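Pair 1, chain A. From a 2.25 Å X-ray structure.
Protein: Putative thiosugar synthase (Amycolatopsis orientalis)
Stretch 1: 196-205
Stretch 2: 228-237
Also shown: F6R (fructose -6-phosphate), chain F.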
# COMPACT_ATOMS: atom_id res chain seq x y z
N GLY A 196 -12.24 0.88 -10.74
CA GLY A 196 -11.08 0.19 -11.28
C GLY A 196 -10.02 -0.18 -10.26
O GLY A 196 -8.95 -0.64 -10.63
N ILE A 197 -10.32 0.01 -8.98
CA ILE A 197 -9.43 -0.44 -7.92
C ILE A 197 -9.38 -1.97 -7.96
O ILE A 197 -10.42 -2.65 -8.00
CB ILE A 197 -9.87 0.02 -6.52
CG1 ILE A 197 -9.91 1.55 -6.43
CG2 ILE A 197 -8.93 -0.54 -5.46
CD1 ILE A 197 -8.58 2.22 -6.64
N GLY A 198 -8.17 -2.49 -7.93
CA GLY A 198 -7.88 -3.90 -8.17
C GLY A 198 -7.31 -4.60 -6.95
O GLY A 198 -7.61 -5.78 -6.73
N SER A 199 -6.48 -3.91 -6.18
CA SER A 199 -5.82 -4.51 -5.02
C SER A 199 -5.39 -3.47 -3.99
O SER A 199 -5.54 -2.27 -4.21
CB SER A 199 -4.59 -5.31 -5.47
OG SER A 199 -3.55 -4.44 -5.91
N ALA A 200 -4.84 -3.96 -2.88
CA ALA A 200 -4.44 -3.12 -1.76
C ALA A 200 -3.44 -2.01 -2.11
O ALA A 200 -3.49 -0.93 -1.52
CB ALA A 200 -3.87 -3.98 -0.65
N ARG A 201 -2.54 -2.27 -3.05
CA ARG A 201 -1.55 -1.27 -3.44
C ARG A 201 -2.19 -0.04 -4.09
O ARG A 201 -1.65 1.05 -3.98
CB ARG A 201 -0.48 -1.85 -4.36
CG ARG A 201 -0.90 -2.00 -5.81
CD ARG A 201 0.30 -2.37 -6.66
NE ARG A 201 -0.06 -2.53 -8.07
CZ ARG A 201 -0.39 -3.69 -8.64
NH1 ARG A 201 -0.70 -3.71 -9.94
NH2 ARG A 201 -0.42 -4.82 -7.95
N HIS A 202 -3.33 -0.22 -4.77
CA HIS A 202 -4.06 0.89 -5.37
C HIS A 202 -4.69 1.77 -4.28
O HIS A 202 -4.74 3.00 -4.42
CB HIS A 202 -5.16 0.38 -6.30
CG HIS A 202 -4.66 -0.39 -7.49
ND1 HIS A 202 -3.43 -0.17 -8.07
CD2 HIS A 202 -5.26 -1.34 -8.24
CE1 HIS A 202 -3.28 -0.97 -9.11
NE2 HIS A 202 -4.38 -1.70 -9.23
N VAL A 203 -5.18 1.14 -3.22
CA VAL A 203 -5.74 1.86 -2.09
C VAL A 203 -4.65 2.70 -1.43
O VAL A 203 -4.85 3.89 -1.21
CB VAL A 203 -6.39 0.91 -1.07
CG1 VAL A 203 -6.74 1.62 0.23
CG2 VAL A 203 -7.63 0.28 -1.67
N ALA A 204 -3.51 2.09 -1.12
CA ALA A 204 -2.38 2.84 -0.55
C ALA A 204 -2.00 4.02 -1.43
O ALA A 204 -1.76 5.12 -0.93
CB ALA A 204 -1.17 1.94 -0.35
N GLU A 205 -1.97 3.79 -2.75
CA GLU A 205 -1.67 4.85 -3.70
C GLU A 205 -2.68 6.00 -3.62
O GLU A 205 -2.30 7.16 -3.58
CB GLU A 205 -1.60 4.30 -5.13
CG GLU A 205 -1.14 5.34 -6.15
CD GLU A 205 -1.05 4.80 -7.56
OE1 GLU A 205 -0.70 5.59 -8.47
OE2 GLU A 205 -1.32 3.60 -7.78
N LEU A 228 -9.99 -11.73 2.88
CA LEU A 228 -8.59 -11.34 2.99
C LEU A 228 -8.27 -10.04 2.26
O LEU A 228 -7.46 -9.26 2.73
CB LEU A 228 -7.67 -12.44 2.45
CG LEU A 228 -7.00 -13.40 3.43
CD1 LEU A 228 -7.99 -13.98 4.44
CD2 LEU A 228 -6.31 -14.52 2.66
N MET A 229 -8.88 -9.84 1.09
CA MET A 229 -8.64 -8.62 0.31
C MET A 229 -9.28 -7.42 0.99
O MET A 229 -8.69 -6.35 1.03
CB MET A 229 -9.15 -8.74 -1.13
CG MET A 229 -8.91 -7.50 -1.98
SD MET A 229 -7.17 -7.05 -2.13
CE MET A 229 -6.66 -8.04 -3.52
N ALA A 230 -10.49 -7.59 1.51
CA ALA A 230 -11.14 -6.57 2.31
C ALA A 230 -10.25 -6.18 3.49
O ALA A 230 -10.01 -4.99 3.72
CB ALA A 230 -12.49 -7.04 2.79
N ALA A 231 -9.72 -7.19 4.20
CA ALA A 231 -8.81 -6.95 5.33
C ALA A 231 -7.54 -6.25 4.89
O ALA A 231 -7.08 -5.31 5.55
CB ALA A 231 -8.47 -8.25 6.05
N ALA A 232 -6.99 -6.70 3.77
CA ALA A 232 -5.78 -6.12 3.22
C ALA A 232 -5.99 -4.65 2.85
O ALA A 232 -5.10 -3.83 3.03
CB ALA A 232 -5.34 -6.89 1.99
N MET A 233 -7.16 -4.34 2.31
CA MET A 233 -7.47 -2.98 1.91
C MET A 233 -7.65 -2.03 3.10
O MET A 233 -7.23 -0.87 3.03
CB MET A 233 -8.70 -2.98 1.00
CG MET A 233 -8.33 -3.40 -0.41
SD MET A 233 -9.74 -3.43 -1.49
CE MET A 233 -8.90 -3.66 -3.05
N ARG A 234 -8.26 -2.51 4.18
CA ARG A 234 -8.35 -1.74 5.42
C ARG A 234 -6.95 -1.32 5.86
O ARG A 234 -6.70 -0.16 6.17
CB ARG A 234 -9.02 -2.53 6.55
CG ARG A 234 -9.57 -1.63 7.65
CD ARG A 234 -9.18 -2.03 9.06
NE ARG A 234 -9.97 -3.14 9.59
CZ ARG A 234 -10.71 -3.12 10.70
NH1 ARG A 234 -10.83 -2.03 11.46
NH2 ARG A 234 -11.36 -4.22 11.07
N GLN A 235 -6.05 -2.30 5.88
CA GLN A 235 -4.68 -2.06 6.32
C GLN A 235 -3.96 -1.11 5.40
O GLN A 235 -3.25 -0.23 5.86
CB GLN A 235 -3.90 -3.38 6.40
CG GLN A 235 -4.40 -4.33 7.48
CD GLN A 235 -4.34 -3.72 8.87
OE1 GLN A 235 -5.23 -3.92 9.69
NE2 GLN A 235 -3.29 -2.96 9.12
N ALA A 236 -4.17 -1.28 4.10
CA ALA A 236 -3.52 -0.46 3.09
C ALA A 236 -3.97 1.00 3.15
O ALA A 236 -3.19 1.92 2.89
CB ALA A 236 -3.78 -1.02 1.70
N ALA A 237 -5.25 1.20 3.46
CA ALA A 237 -5.82 2.54 3.60
C ALA A 237 -5.17 3.27 4.78
O ALA A 237 -4.80 4.43 4.68
CB ALA A 237 -7.33 2.46 3.79
C1 F6R F . -21.62 3.25 -7.12
C2 F6R F . -21.12 1.84 -7.00
C3 F6R F . -20.39 1.14 -8.12
C4 F6R F . -18.95 1.67 -8.16
C5 F6R F . -18.03 0.76 -8.98
C6 F6R F . -16.58 0.95 -8.59
O2 F6R F . -21.25 1.23 -5.94
O3 F6R F . -21.00 1.28 -9.41
O4 F6R F . -18.95 2.98 -8.75
O5 F6R F . -18.37 -0.62 -8.80
O6 F6R F . -15.77 0.20 -9.49
P F6R F . -15.14 -1.21 -9.13
O1P F6R F . -16.31 -2.15 -9.24
O2P F6R F . -14.58 -1.11 -7.74
O3P F6R F . -14.06 -1.33 -10.17

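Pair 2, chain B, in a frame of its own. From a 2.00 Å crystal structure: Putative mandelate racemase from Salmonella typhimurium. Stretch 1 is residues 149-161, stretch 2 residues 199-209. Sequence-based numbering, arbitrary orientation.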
# COMPACT_ATOMS: atom_id res chain seq x y z
N MET B 149 23.14 -38.69 18.46
CA MET B 149 22.52 -37.44 18.89
C MET B 149 23.63 -36.47 19.25
O MET B 149 23.99 -36.34 20.42
CB MET B 149 21.62 -37.67 20.11
CG MET B 149 20.46 -38.64 19.89
SD MET B 149 19.20 -38.03 18.77
CE MET B 149 18.08 -37.21 19.90
N LEU B 150 24.19 -35.80 18.24
CA LEU B 150 25.44 -35.05 18.39
C LEU B 150 25.23 -33.80 19.23
O LEU B 150 24.21 -33.13 19.11
CB LEU B 150 26.03 -34.68 17.01
CG LEU B 150 26.20 -35.77 15.96
CD1 LEU B 150 26.82 -35.19 14.72
CD2 LEU B 150 27.05 -36.92 16.46
N THR B 151 26.20 -33.50 20.11
CA THR B 151 26.06 -32.36 21.02
C THR B 151 27.18 -31.33 20.91
O THR B 151 26.94 -30.13 21.07
CB THR B 151 25.88 -32.76 22.51
OG1 THR B 151 27.05 -33.45 22.98
CG2 THR B 151 24.67 -33.64 22.69
N GLU B 152 28.40 -31.80 20.63
CA GLU B 152 29.58 -30.94 20.72
C GLU B 152 29.95 -30.41 19.34
O GLU B 152 29.87 -31.13 18.35
CB GLU B 152 30.78 -31.74 21.27
CG GLU B 152 30.49 -32.52 22.54
CD GLU B 152 30.04 -31.63 23.68
OE1 GLU B 152 30.77 -30.66 24.01
OE2 GLU B 152 28.94 -31.89 24.24
N PRO B 153 30.39 -29.14 19.27
CA PRO B 153 30.78 -28.55 17.98
C PRO B 153 31.71 -29.45 17.17
O PRO B 153 31.51 -29.62 15.96
CB PRO B 153 31.51 -27.28 18.40
CG PRO B 153 30.80 -26.88 19.68
CD PRO B 153 30.53 -28.17 20.38
N GLU B 154 32.69 -30.05 17.84
CA GLU B 154 33.66 -30.96 17.21
C GLU B 154 32.98 -32.14 16.51
O GLU B 154 33.38 -32.52 15.41
CB GLU B 154 34.66 -31.44 18.28
CG GLU B 154 35.20 -32.85 18.11
CD GLU B 154 36.47 -32.89 17.29
OE1 GLU B 154 37.53 -33.20 17.86
OE2 GLU B 154 36.40 -32.60 16.07
N GLN B 155 31.95 -32.70 17.16
CA GLN B 155 31.15 -33.78 16.58
C GLN B 155 30.44 -33.37 15.29
O GLN B 155 30.39 -34.14 14.33
CB GLN B 155 30.11 -34.30 17.58
CG GLN B 155 30.68 -34.83 18.89
CD GLN B 155 29.63 -35.50 19.74
OE1 GLN B 155 29.51 -36.73 19.75
NE2 GLN B 155 28.85 -34.71 20.44
N TYR B 156 29.89 -32.15 15.27
CA TYR B 156 29.20 -31.60 14.09
C TYR B 156 30.18 -31.41 12.93
O TYR B 156 29.91 -31.80 11.79
CB TYR B 156 28.48 -30.29 14.46
CG TYR B 156 27.16 -30.48 15.21
CD1 TYR B 156 25.94 -30.27 14.57
CD2 TYR B 156 27.14 -30.85 16.55
CE1 TYR B 156 24.74 -30.44 15.26
CE2 TYR B 156 25.95 -31.03 17.23
CZ TYR B 156 24.75 -30.82 16.59
OH TYR B 156 23.58 -31.00 17.29
N ALA B 157 31.34 -30.82 13.24
CA ALA B 157 32.44 -30.70 12.26
C ALA B 157 32.82 -32.04 11.65
O ALA B 157 32.99 -32.16 10.43
CB ALA B 157 33.64 -30.08 12.92
N GLN B 158 32.95 -33.05 12.51
CA GLN B 158 33.30 -34.41 12.10
C GLN B 158 32.27 -35.03 11.16
O GLN B 158 32.64 -35.57 10.12
CB GLN B 158 33.52 -35.32 13.31
CG GLN B 158 34.22 -36.63 12.98
CD GLN B 158 35.36 -36.46 11.99
OE1 GLN B 158 36.37 -35.81 12.29
NE2 GLN B 158 35.20 -37.03 10.79
N ALA B 159 30.99 -34.96 11.53
CA ALA B 159 29.93 -35.53 10.69
C ALA B 159 29.89 -34.85 9.31
O ALA B 159 29.65 -35.52 8.29
CB ALA B 159 28.58 -35.44 11.38
N ALA B 160 30.17 -33.55 9.29
CA ALA B 160 30.23 -32.75 8.07
C ALA B 160 31.39 -33.19 7.20
O ALA B 160 31.26 -33.31 5.98
CB ALA B 160 30.38 -31.28 8.41
N LEU B 161 32.53 -33.43 7.84
CA LEU B 161 33.74 -33.92 7.16
C LEU B 161 33.57 -35.32 6.59
O LEU B 161 34.09 -35.62 5.51
CB LEU B 161 34.95 -33.86 8.10
CG LEU B 161 35.62 -32.50 8.26
CD1 LEU B 161 36.68 -32.50 9.37
CD2 LEU B 161 36.22 -32.02 6.95
N ARG B 199 24.06 -19.53 21.33
CA ARG B 199 25.52 -19.53 21.20
C ARG B 199 26.05 -20.93 20.89
O ARG B 199 26.98 -21.09 20.07
CB ARG B 199 26.13 -18.99 22.51
CG ARG B 199 27.66 -19.09 22.64
CD ARG B 199 28.38 -18.04 21.83
NE ARG B 199 27.71 -16.74 21.83
CZ ARG B 199 27.75 -15.89 20.81
NH1 ARG B 199 28.44 -16.19 19.71
NH2 ARG B 199 27.10 -14.73 20.88
N LEU B 200 25.45 -21.93 21.54
CA LEU B 200 25.69 -23.33 21.26
C LEU B 200 25.47 -23.68 19.78
O LEU B 200 26.36 -24.23 19.12
CB LEU B 200 24.80 -24.20 22.14
CG LEU B 200 24.97 -25.72 22.05
CD1 LEU B 200 26.43 -26.15 22.32
CD2 LEU B 200 24.02 -26.41 23.02
N GLY B 201 24.28 -23.36 19.27
CA GLY B 201 23.96 -23.43 17.85
C GLY B 201 24.99 -22.75 16.96
O GLY B 201 25.44 -23.35 15.98
N TYR B 202 25.37 -21.51 17.29
CA TYR B 202 26.38 -20.80 16.52
C TYR B 202 27.75 -21.50 16.52
O TYR B 202 28.43 -21.55 15.49
CB TYR B 202 26.58 -19.37 17.04
CG TYR B 202 27.74 -18.69 16.36
CD1 TYR B 202 27.59 -18.12 15.10
CD2 TYR B 202 29.01 -18.66 16.96
CE1 TYR B 202 28.66 -17.52 14.46
CE2 TYR B 202 30.08 -18.08 16.32
CZ TYR B 202 29.90 -17.51 15.08
OH TYR B 202 30.96 -16.92 14.44
N ASP B 203 28.16 -21.98 17.69
CA ASP B 203 29.48 -22.64 17.84
C ASP B 203 29.54 -23.95 17.06
O ASP B 203 30.54 -24.25 16.41
CB ASP B 203 29.80 -22.92 19.31
CG ASP B 203 30.12 -21.67 20.09
OD1 ASP B 203 30.49 -20.62 19.49
OD2 ASP B 203 29.99 -21.72 21.33
N ARG B 204 28.46 -24.74 17.12
CA ARG B 204 28.36 -25.92 16.27
C ARG B 204 28.46 -25.55 14.79
O ARG B 204 29.21 -26.17 14.02
CB ARG B 204 27.05 -26.68 16.54
CG ARG B 204 26.99 -27.39 17.88
CD ARG B 204 25.56 -27.53 18.31
NE ARG B 204 25.38 -28.47 19.42
CZ ARG B 204 24.23 -28.70 20.03
NH1 ARG B 204 23.13 -28.06 19.65
NH2 ARG B 204 24.17 -29.57 21.03
N MET B 205 27.73 -24.52 14.39
CA MET B 205 27.69 -24.12 12.99
C MET B 205 29.04 -23.57 12.51
O MET B 205 29.47 -23.84 11.38
CB MET B 205 26.56 -23.12 12.75
CG MET B 205 26.26 -22.86 11.29
SD MET B 205 25.10 -24.04 10.62
CE MET B 205 23.61 -23.60 11.53
N ALA B 206 29.73 -22.83 13.38
CA ALA B 206 31.01 -22.23 13.01
C ALA B 206 32.10 -23.30 12.94
O ALA B 206 33.04 -23.19 12.15
CB ALA B 206 31.39 -21.12 14.01
N ALA B 207 31.97 -24.32 13.79
CA ALA B 207 32.80 -25.53 13.74
C ALA B 207 32.70 -26.25 12.40
O ALA B 207 33.71 -26.63 11.81
CB ALA B 207 32.41 -26.48 14.89
N ILE B 208 31.48 -26.44 11.91
CA ILE B 208 31.30 -27.00 10.57
C ILE B 208 32.00 -26.16 9.50
O ILE B 208 32.79 -26.69 8.72
CB ILE B 208 29.80 -27.21 10.21
CG1 ILE B 208 29.16 -28.20 11.18
CG2 ILE B 208 29.66 -27.70 8.77
CD1 ILE B 208 27.64 -28.26 11.10
N ARG B 209 31.75 -24.85 9.48
CA ARG B 209 32.31 -23.97 8.44
C ARG B 209 33.85 -23.97 8.46
O ARG B 209 34.50 -23.94 7.40
CB ARG B 209 31.76 -22.54 8.56
CG ARG B 209 32.43 -21.47 7.66
CD ARG B 209 32.36 -21.80 6.15
NE ARG B 209 31.01 -21.58 5.61
CZ ARG B 209 30.45 -22.31 4.65
NH1 ARG B 209 31.11 -23.32 4.10
NH2 ARG B 209 29.21 -22.01 4.24

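What backbone arrangement do the two pairs share? In each, a loop leads into the first turns of a helix, which lies beside a second helix running in roughly the same direction. The helix axes cross at -23° in pair 1 and -37° in pair 2, with closest approaches of 8.0 and 7.7 Å, and 14 central residues superpose with an RMSD of 0.6 Å. Ser199(A) and Glu152(B) match at the N-cap position, Ala200(A) falls on Pro153(B), and Met233(A) on Arg204(B).

Where do small residues meet the opposing helix? Alanines at two matched positions, Ala204(A)/Ala157(B) and Ala236(A)/Ala207(B), lie in the contact, although the closest CA pairs also include Met233(A), Arg204(B) and Ile208(B). Ala236(A) points toward the first helix, and its CB lies 3.2 Å from Ala200(A) O; its counterpart Ala207(B) does the same, with CB 3.4 Å from Pro153(B) O. Ala204(A) and Ala157(B) also coincide, so an alanine lies near an alanine in both contacts: Ala204(A) CB is 4.4 Å from Ala236(A) CB, and Ala157(B) CB is 4.3 Å from Ala207(B) CB. In both pairs a methyl of the second helix packs against a backbone oxygen of the first.

How does the second helix reach the loop? At one matched position each pair sends a long, extended side chain from the second helix, but the chemistry differs. In pair 1 the Met233(A) side chain ends in a methyl, whose CE packs 3.6 Å from Ser199(A) C and 3.9 Å from Ile197(A) CG2. No hydrogen bond crosses this contact. In pair 2 Arg204(B) fills the place and binds the loop through polar groups: its NE and NH2 each donate a hydrogen bond to Thr151(B) O, both 2.8 Å long. That carbonyl lies near the guanidinium plane, where one oxygen can accept from both nitrogens.

What packs around that long side chain and beside it? Val203(A) and Tyr156(B) match, and both point toward the second helix. Val203(A) is compact: its CG2 lies 4.0 Å from Met233(A) CG and its CG1 3.7 Å from Ala237(A) CB. Tyr156(B) instead spreads a ring beside the arginine, whose CG sits 4.0 Å from the ring centroid in a CH-pi contact over the face. The hydroxyl Tyr156(B) OH donates a 2.9 Å hydrogen bond to Leu150(B) O, tying the ring back to the loop. Against the same tyrosine, Ile208(B), matched to Ala237(A), places its CG1 3.9 Å from Tyr156(B) CB.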